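Tumour necrosis factor receptor (Ectromelia virus, PDB 3ON9) probably blunts host immune defence by binding tumour necrosis factor and chemokines, the crystallised SECRET domain being its chemokine-sequestering part. Local coordinates at residues V11-Y16 and L85-N90; P17-S22 and T35-I40. All coordinates share one frame; numbering follows the deposited sequence.

Contact 1 (V11-Y16 and L85-N90); sequences VEINMY and LEIKCN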
ATOM      1  N   VAL A  11       0.801   4.309  -0.271  1.00 16.42           N
ATOM      2  CA  VAL A  11       0.297   3.001   0.102  1.00 16.22           C
ATOM      3  C   VAL A  11       1.376   2.321   0.929  1.00 18.17           C
ATOM      4  O   VAL A  11       2.518   2.231   0.495  1.00 20.02           O
ATOM      5  CB  VAL A  11      -0.046   2.152  -1.149  1.00 17.49           C
ATOM      6  CG1 VAL A  11      -0.516   0.763  -0.730  1.00 17.71           C
ATOM      7  CG2 VAL A  11      -1.113   2.847  -1.983  1.00 17.47           C
ATOM      8  N   GLU A  12       1.019   1.879   2.135  1.00 15.17           N
ATOM      9  CA  GLU A  12       1.952   1.204   3.027  1.00 15.47           C
ATOM     10  C   GLU A  12       1.406  -0.153   3.392  1.00 15.32           C
ATOM     11  O   GLU A  12       0.220  -0.287   3.690  1.00 16.90           O
ATOM     12  CB  GLU A  12       2.142   1.990   4.323  1.00 18.52           C
ATOM     13  CG  GLU A  12       2.656   3.393   4.140  1.00 22.28           C
ATOM     14  CD  GLU A  12       2.375   4.260   5.357  1.00 25.88           C
ATOM     15  OE1 GLU A  12       2.871   3.932   6.462  1.00 25.31           O
ATOM     16  OE2 GLU A  12       1.649   5.264   5.206  1.00 25.14           O
ATOM     17  N   ILE A  13       2.281  -1.151   3.389  1.00 14.48           N
ATOM     18  CA  ILE A  13       1.912  -2.494   3.803  1.00 15.80           C
ATOM     19  C   ILE A  13       2.940  -3.010   4.808  1.00 15.60           C
ATOM     20  O   ILE A  13       4.116  -3.189   4.473  1.00 16.00           O
ATOM     21  CB  ILE A  13       1.828  -3.466   2.583  1.00 12.99           C
ATOM     22  CG1 ILE A  13       0.981  -2.874   1.440  1.00 17.74           C
ATOM     23  CG2 ILE A  13       1.252  -4.808   3.013  1.00 16.32           C
ATOM     24  CD1 ILE A  13       1.783  -2.102   0.370  1.00 16.50           C
ATOM     25  N   ASN A  14       2.509  -3.255   6.047  1.00 13.39           N
ATOM     26  CA  ASN A  14       3.423  -3.751   7.072  1.00 13.78           C
ATOM     27  C   ASN A  14       3.049  -5.182   7.421  1.00 13.89           C
ATOM     28  O   ASN A  14       1.872  -5.500   7.513  1.00 15.77           O
ATOM     29  CB  ASN A  14       3.399  -2.833   8.300  1.00 13.62           C
ATOM     30  CG  ASN A  14       3.824  -1.423   7.953  1.00 15.24           C
ATOM     31  OD1 ASN A  14       4.657  -1.229   7.065  1.00 17.38           O
ATOM     32  ND2 ASN A  14       3.239  -0.432   8.617  1.00 16.14           N
ATOM     33  N   MET A  15       4.045  -6.051   7.560  1.00 14.59           N
ATOM     34  CA  MET A  15       3.785  -7.488   7.586  1.00 16.22           C
ATOM     35  C   MET A  15       4.650  -8.223   8.601  1.00 15.60           C
ATOM     36  O   MET A  15       5.819  -7.896   8.776  1.00 16.80           O
ATOM     37  CB  MET A  15       4.044  -8.089   6.195  1.00 15.79           C
ATOM     38  CG  MET A  15       3.204  -7.455   5.096  1.00 15.77           C
ATOM     39  SD  MET A  15       3.525  -8.181   3.475  1.00 17.26           S
ATOM     40  CE  MET A  15       5.142  -7.485   3.121  1.00 20.65           C
ATOM     41  N   TYR A  16       4.072  -9.225   9.252  1.00 14.85           N
ATOM     42  CA  TYR A  16       4.820 -10.075  10.164  1.00 16.54           C
ATOM     43  C   TYR A  16       4.171 -11.449  10.211  1.00 13.89           C
ATOM     44  O   TYR A  16       2.957 -11.546  10.269  1.00 16.79           O
ATOM     45  CB  TYR A  16       4.819  -9.467  11.573  1.00 18.09           C
ATOM     46  CG  TYR A  16       5.762 -10.168  12.516  1.00 18.12           C
ATOM     47  CD1 TYR A  16       7.059  -9.708  12.694  1.00 19.86           C
ATOM     48  CD2 TYR A  16       5.368 -11.306  13.198  1.00 22.47           C
ATOM     49  CE1 TYR A  16       7.940 -10.363  13.537  1.00 22.57           C
ATOM     50  CE2 TYR A  16       6.242 -11.962  14.048  1.00 22.72           C
ATOM     51  CZ  TYR A  16       7.518 -11.481  14.211  1.00 23.28           C
ATOM     52  OH  TYR A  16       8.382 -12.133  15.055  1.00 36.50           O
ATOM     53  N   LEU A  85      -5.536  -3.429  -3.886  1.00 16.61           N
ATOM     54  CA  LEU A  85      -4.306  -3.978  -3.358  1.00 14.87           C
ATOM     55  C   LEU A  85      -4.569  -5.411  -2.955  1.00 17.35           C
ATOM     56  O   LEU A  85      -5.550  -5.690  -2.279  1.00 17.73           O
ATOM     57  CB  LEU A  85      -3.911  -3.183  -2.114  1.00 19.95           C
ATOM     58  CG  LEU A  85      -2.509  -3.364  -1.570  1.00 18.87           C
ATOM     59  CD1 LEU A  85      -1.470  -2.845  -2.586  1.00 15.17           C
ATOM     60  CD2 LEU A  85      -2.378  -2.628  -0.239  1.00 21.17           C
ATOM     61  N   GLU A  86      -3.699  -6.318  -3.379  1.00 16.58           N
ATOM     62  CA  GLU A  86      -3.810  -7.717  -3.001  1.00 19.06           C
ATOM     63  C   GLU A  86      -2.485  -8.187  -2.435  1.00 16.88           C
ATOM     64  O   GLU A  86      -1.426  -7.936  -3.017  1.00 17.91           O
ATOM     65  CB  GLU A  86      -4.181  -8.570  -4.221  1.00 22.20           C
ATOM     66  CG  GLU A  86      -4.165 -10.074  -3.952  1.00 24.40           C
ATOM     67  CD  GLU A  86      -3.993 -10.897  -5.227  1.00 27.16           C
ATOM     68  OE1 GLU A  86      -5.015 -11.408  -5.739  1.00 21.79           O
ATOM     69  OE2 GLU A  86      -2.847 -11.019  -5.726  1.00 25.91           O
ATOM     70  N   ILE A  87      -2.546  -8.841  -1.276  1.00 14.50           N
ATOM     71  CA  ILE A  87      -1.376  -9.474  -0.688  1.00 15.85           C
ATOM     72  C   ILE A  87      -1.535 -10.987  -0.856  1.00 17.65           C
ATOM     73  O   ILE A  87      -2.463 -11.589  -0.299  1.00 19.21           O
ATOM     74  CB  ILE A  87      -1.216  -9.096   0.808  1.00 17.52           C
ATOM     75  CG1 ILE A  87      -1.011  -7.578   0.973  1.00 20.28           C
ATOM     76  CG2 ILE A  87      -0.039  -9.859   1.439  1.00 17.71           C
ATOM     77  CD1 ILE A  87      -2.285  -6.740   0.957  1.00 19.33           C
ATOM     78  N   LYS A  88      -0.636 -11.592  -1.629  1.00 15.98           N
ATOM     79  CA  LYS A  88      -0.745 -13.009  -1.990  1.00 16.43           C
ATOM     80  C   LYS A  88       0.347 -13.849  -1.342  1.00 17.29           C
ATOM     81  O   LYS A  88       1.532 -13.673  -1.638  1.00 16.87           O
ATOM     82  CB  LYS A  88      -0.706 -13.169  -3.517  1.00 17.00           C
ATOM     83  CG  LYS A  88      -0.481 -14.602  -4.022  1.00 18.99           C
ATOM     84  CD  LYS A  88      -1.624 -15.526  -3.611  1.00 20.22           C
ATOM     85  CE  LYS A  88      -1.685 -16.783  -4.484  1.00 21.27           C
ATOM     86  NZ  LYS A  88      -0.394 -17.546  -4.494  1.00 19.30           N
ATOM     87  N   CYS A  89      -0.065 -14.749  -0.441  1.00 15.98           N
ATOM     88  CA  CYS A  89       0.838 -15.702   0.198  1.00 16.42           C
ATOM     89  C   CYS A  89       1.161 -16.830  -0.759  1.00 18.43           C
ATOM     90  O   CYS A  89       0.321 -17.218  -1.556  1.00 19.58           O
ATOM     91  CB  CYS A  89       0.186 -16.341   1.429  1.00 16.84           C
ATOM     92  SG  CYS A  89      -0.138 -15.202   2.814  1.00 18.74           S
ATOM     93  N   ASN A  90       2.355 -17.390  -0.622  1.00 17.53           N
ATOM     94  CA  ASN A  90       2.824 -18.418  -1.537  1.00 19.60           C
ATOM     95  C   ASN A  90       1.821 -19.529  -1.797  1.00 23.46           C
ATOM     96  O   ASN A  90       1.574 -19.877  -2.949  1.00 25.65           O
ATOM     97  CB  ASN A  90       4.147 -19.016  -1.062  1.00 18.85           C
ATOM     98  CG  ASN A  90       4.656 -20.075  -2.003  1.00 20.77           C
ATOM     99  OD1 ASN A  90       5.175 -19.764  -3.090  1.00 21.67           O
ATOM    100  ND2 ASN A  90       4.488 -21.334  -1.616  1.00 17.79           N
TER

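Contact 2 (P17-S22 and T35-I40); sequences PVNKTS and TSELTI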
ATOM      1  N   PRO A  17       4.978 -12.522  10.164  1.00 16.12           N
ATOM      2  CA  PRO A  17       6.430 -12.525   9.986  1.00 15.39           C
ATOM      3  C   PRO A  17       6.810 -12.722   8.519  1.00 17.37           C
ATOM      4  O   PRO A  17       6.089 -13.399   7.777  1.00 19.61           O
ATOM      5  CB  PRO A  17       6.874 -13.781  10.746  1.00 17.06           C
ATOM      6  CG  PRO A  17       5.652 -14.697  10.722  1.00 19.15           C
ATOM      7  CD  PRO A  17       4.440 -13.888  10.313  1.00 18.61           C
ATOM      8  N   VAL A  18       7.933 -12.144   8.112  1.00 15.63           N
ATOM      9  CA  VAL A  18       8.489 -12.451   6.796  1.00 17.13           C
ATOM     10  C   VAL A  18       9.788 -13.221   6.966  1.00 17.90           C
ATOM     11  O   VAL A  18      10.500 -13.055   7.966  1.00 18.88           O
ATOM     12  CB  VAL A  18       8.701 -11.201   5.902  1.00 15.60           C
ATOM     13  CG1 VAL A  18       7.363 -10.513   5.632  1.00 16.41           C
ATOM     14  CG2 VAL A  18       9.700 -10.227   6.514  1.00 18.10           C
ATOM     15  N   ASN A  19      10.075 -14.087   5.998  1.00 16.66           N
ATOM     16  CA  ASN A  19      11.254 -14.933   6.033  1.00 16.64           C
ATOM     17  C   ASN A  19      12.277 -14.566   4.968  1.00 20.60           C
ATOM     18  O   ASN A  19      13.381 -15.114   4.957  1.00 23.25           O
ATOM     19  CB  ASN A  19      10.849 -16.384   5.820  1.00 22.23           C
ATOM     20  CG  ASN A  19       9.902 -16.877   6.879  1.00 27.30           C
ATOM     21  OD1 ASN A  19      10.272 -16.990   8.048  1.00 24.40           O
ATOM     22  ND2 ASN A  19       8.668 -17.175   6.482  1.00 24.94           N
ATOM     23  N   LYS A  20      11.898 -13.665   4.067  1.00 18.30           N
ATOM     24  CA  LYS A  20      12.753 -13.284   2.946  1.00 19.14           C
ATOM     25  C   LYS A  20      12.986 -11.786   2.936  1.00 20.06           C
ATOM     26  O   LYS A  20      12.077 -11.007   3.243  1.00 19.11           O
ATOM     27  CB  LYS A  20      12.109 -13.682   1.618  1.00 21.20           C
ATOM     28  CG  LYS A  20      11.682 -15.135   1.507  1.00 22.64           C
ATOM     29  CD  LYS A  20      12.846 -16.078   1.673  1.00 25.77           C
ATOM     30  CE  LYS A  20      12.382 -17.513   1.508  1.00 34.52           C
ATOM     31  NZ  LYS A  20      13.508 -18.467   1.671  1.00 34.84           N
ATOM     32  N   THR A  21      14.201 -11.388   2.574  1.00 17.50           N
ATOM     33  CA  THR A  21      14.540  -9.971   2.500  1.00 18.86           C
ATOM     34  C   THR A  21      14.707  -9.513   1.057  1.00 18.88           C
ATOM     35  O   THR A  21      14.517  -8.338   0.748  1.00 19.19           O
ATOM     36  CB  THR A  21      15.803  -9.637   3.325  1.00 21.66           C
ATOM     37  OG1 THR A  21      16.926 -10.381   2.833  1.00 25.09           O
ATOM     38  CG2 THR A  21      15.574  -9.988   4.799  1.00 21.77           C
ATOM     39  N   SER A  22      15.056 -10.441   0.172  1.00 18.32           N
ATOM     40  CA  SER A  22      15.254 -10.080  -1.228  1.00 17.90           C
ATOM     41  C   SER A  22      13.940  -9.977  -1.972  1.00 17.30           C
ATOM     42  O   SER A  22      13.086 -10.857  -1.869  1.00 18.94           O
ATOM     43  CB  SER A  22      16.162 -11.096  -1.919  1.00 18.51           C
ATOM     44  OG  SER A  22      17.483 -10.994  -1.418  1.00 24.22           O
ATOM     45  N   THR A  35       8.524 -11.109  -3.045  1.00 15.82           N
ATOM     46  CA  THR A  35       9.589 -12.001  -2.613  1.00 15.10           C
ATOM     47  C   THR A  35       9.161 -13.368  -3.115  1.00 16.92           C
ATOM     48  O   THR A  35       8.169 -13.476  -3.839  1.00 18.02           O
ATOM     49  CB  THR A  35       9.718 -12.036  -1.083  1.00 17.33           C
ATOM     50  OG1 THR A  35       8.512 -12.563  -0.506  1.00 17.76           O
ATOM     51  CG2 THR A  35       9.955 -10.640  -0.551  1.00 14.55           C
ATOM     52  N   SER A  36       9.888 -14.412  -2.746  1.00 17.46           N
ATOM     53  CA  SER A  36       9.506 -15.748  -3.171  1.00 19.09           C
ATOM     54  C   SER A  36       8.354 -16.283  -2.329  1.00 18.12           C
ATOM     55  O   SER A  36       7.864 -17.377  -2.594  1.00 20.10           O
ATOM     56  CB  SER A  36      10.689 -16.705  -3.067  1.00 18.84           C
ATOM     57  OG  SER A  36      11.196 -16.738  -1.744  1.00 22.34           O
ATOM     58  N   GLU A  37       7.927 -15.532  -1.308  1.00 17.04           N
ATOM     59  CA  GLU A  37       6.848 -16.013  -0.427  1.00 18.34           C
ATOM     60  C   GLU A  37       5.611 -15.107  -0.387  1.00 16.79           C
ATOM     61  O   GLU A  37       4.540 -15.537   0.048  1.00 18.48           O
ATOM     62  CB  GLU A  37       7.364 -16.251   0.999  1.00 17.82           C
ATOM     63  CG  GLU A  37       7.672 -14.959   1.730  1.00 19.01           C
ATOM     64  CD  GLU A  37       8.184 -15.164   3.145  1.00 20.69           C
ATOM     65  OE1 GLU A  37       8.189 -16.306   3.650  1.00 23.33           O
ATOM     66  OE2 GLU A  37       8.594 -14.157   3.745  1.00 19.11           O
ATOM     67  N   LEU A  38       5.756 -13.862  -0.838  1.00 17.14           N
ATOM     68  CA  LEU A  38       4.662 -12.888  -0.778  1.00 16.77           C
ATOM     69  C   LEU A  38       4.690 -11.985  -1.994  1.00 16.47           C
ATOM     70  O   LEU A  38       5.757 -11.543  -2.404  1.00 16.84           O
ATOM     71  CB  LEU A  38       4.794 -12.010   0.481  1.00 19.08           C
ATOM     72  CG  LEU A  38       4.265 -12.602   1.787  1.00 22.08           C
ATOM     73  CD1 LEU A  38       4.949 -11.960   2.996  1.00 21.17           C
ATOM     74  CD2 LEU A  38       2.762 -12.454   1.870  1.00 19.58           C
ATOM     75  N   THR A  39       3.521 -11.695  -2.569  1.00 17.28           N
ATOM     76  CA  THR A  39       3.453 -10.717  -3.653  1.00 16.37           C
ATOM     77  C   THR A  39       2.403  -9.677  -3.285  1.00 17.25           C
ATOM     78  O   THR A  39       1.298 -10.019  -2.863  1.00 16.44           O
ATOM     79  CB  THR A  39       3.067 -11.350  -4.996  1.00 14.89           C
ATOM     80  OG1 THR A  39       4.014 -12.375  -5.333  1.00 16.03           O
ATOM     81  CG2 THR A  39       3.063 -10.286  -6.112  1.00 16.79           C
ATOM     82  N   ILE A  40       2.773  -8.412  -3.430  1.00 15.40           N
ATOM     83  CA  ILE A  40       1.833  -7.316  -3.222  1.00 15.23           C
ATOM     84  C   ILE A  40       1.566  -6.677  -4.579  1.00 15.65           C
ATOM     85  O   ILE A  40       2.496  -6.219  -5.247  1.00 16.27           O
ATOM     86  CB  ILE A  40       2.389  -6.261  -2.264  1.00 15.48           C
ATOM     87  CG1 ILE A  40       2.821  -6.907  -0.941  1.00 17.53           C
ATOM     88  CG2 ILE A  40       1.342  -5.162  -2.031  1.00 15.00           C
ATOM     89  CD1 ILE A  40       3.644  -5.987  -0.051  1.00 18.99           C
TER
HETATM   90  O   HOH W   1      12.608 -13.644  -1.889  1.00 19.21           O

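Contact 1 (V11-Y16 and L85-N90)
L85 meets V11 and I13 at the point where strands 11-16 and 85-89 face each other, their axes 10.3 Å apart and running in nearly the same direction, 22° from parallel. CG of L85 is anti to its backbone N (chi1 -166°), and the two methyl groups beyond it carry the contact. L85 CD2 lies 3.8 Å from I13 CG1 and 3.9 Å from V11 CG1, while L85 CD1 approaches V11 CG1 more loosely. In both pairs the side chains reach toward each other tip to tip, so L85 is shared between two neighbours of the facing strand.

I87 approaches differently. It and I13 slide past each other in opposite directions, with I87 CG1 coming to 4.1 Å from I13 CG2. The other branch of I87 turns to M15, whose sulphur SD lies 4.4 Å from I87 CG2, a looser apolar touch. All five residues that meet here are buried. I40, on the neighbouring strand 38-45, touches L85, I13 and M15, and L123 of strand 122-130 packs against I13 and M15.

Further along, C89 is joined to C119 by a disulfide. Strand 8-16 is central in a five-stranded antiparallel sheet and strand 82-89 is an inner strand of a mixed one; face-to-face packing of two sheets through aliphatic side chains is the hallmark of the beta-sandwich fold of this domain.

Contact 2 (P17-S22 and T35-I40)
S22 and T35 bring the two backbones nearest, CA to CA 6.1 Å, where the loop after strand 8-16 passes the turn leading into strand 38-45. That turn is an ST turn: T35 OG1, placed between the backbone N and carbonyl carbon (chi1 63°), accepts from E37 N at 3.1 Å and from L38 N, completing an ST motif. E37, held in this turn by its N-H, extends beyond CG and presents its carboxylate to the loop. E37 OE2 accepts from N19 N at 2.7 Å, nearly straight (171°), and E37 OE1 from N19 ND2 at 3.0 Å. Both oxygens use syn lone pairs, so backbone and side chain of N19 grip the carboxylate; the amide and carboxylate planes are 62° apart. K20 N adds a weak second bond to E37 OE2, at 3.4 Å. K20 CB meets T35 CB, K20 CG meets E37 CD, and K20 CE lies 3.5 Å from S36 OG. On the buried side V18 CG1 packs on L38 CD1, the side chains crossing at about a right angle, and Y56 touches both V18 and T35. A water bridges the segments, donating to S22 O at 2.8 Å and accepting from S36 N.

The centres of the two contacts lie 9 Å apart, and strands 82-89 and 38-45 join them as neighbours in the mixed sheet. A probable hydrogen bond runs from K88 N to T39 O, 2.8 Å, and L85 CD1 of contact 1 packs 3.7 Å from I40 CG2 of contact 2. L38, which meets V18 in contact 2, also touches I87. Near the strand ends, N90 CB comes to 3.7 Å from E37 O. Along the chain, contact 2 is nested within the loop closed by contact 1: the strand that lines the interior with V11, I13 and M15 ends at Y16, and the chain passes directly into the loop held by E37.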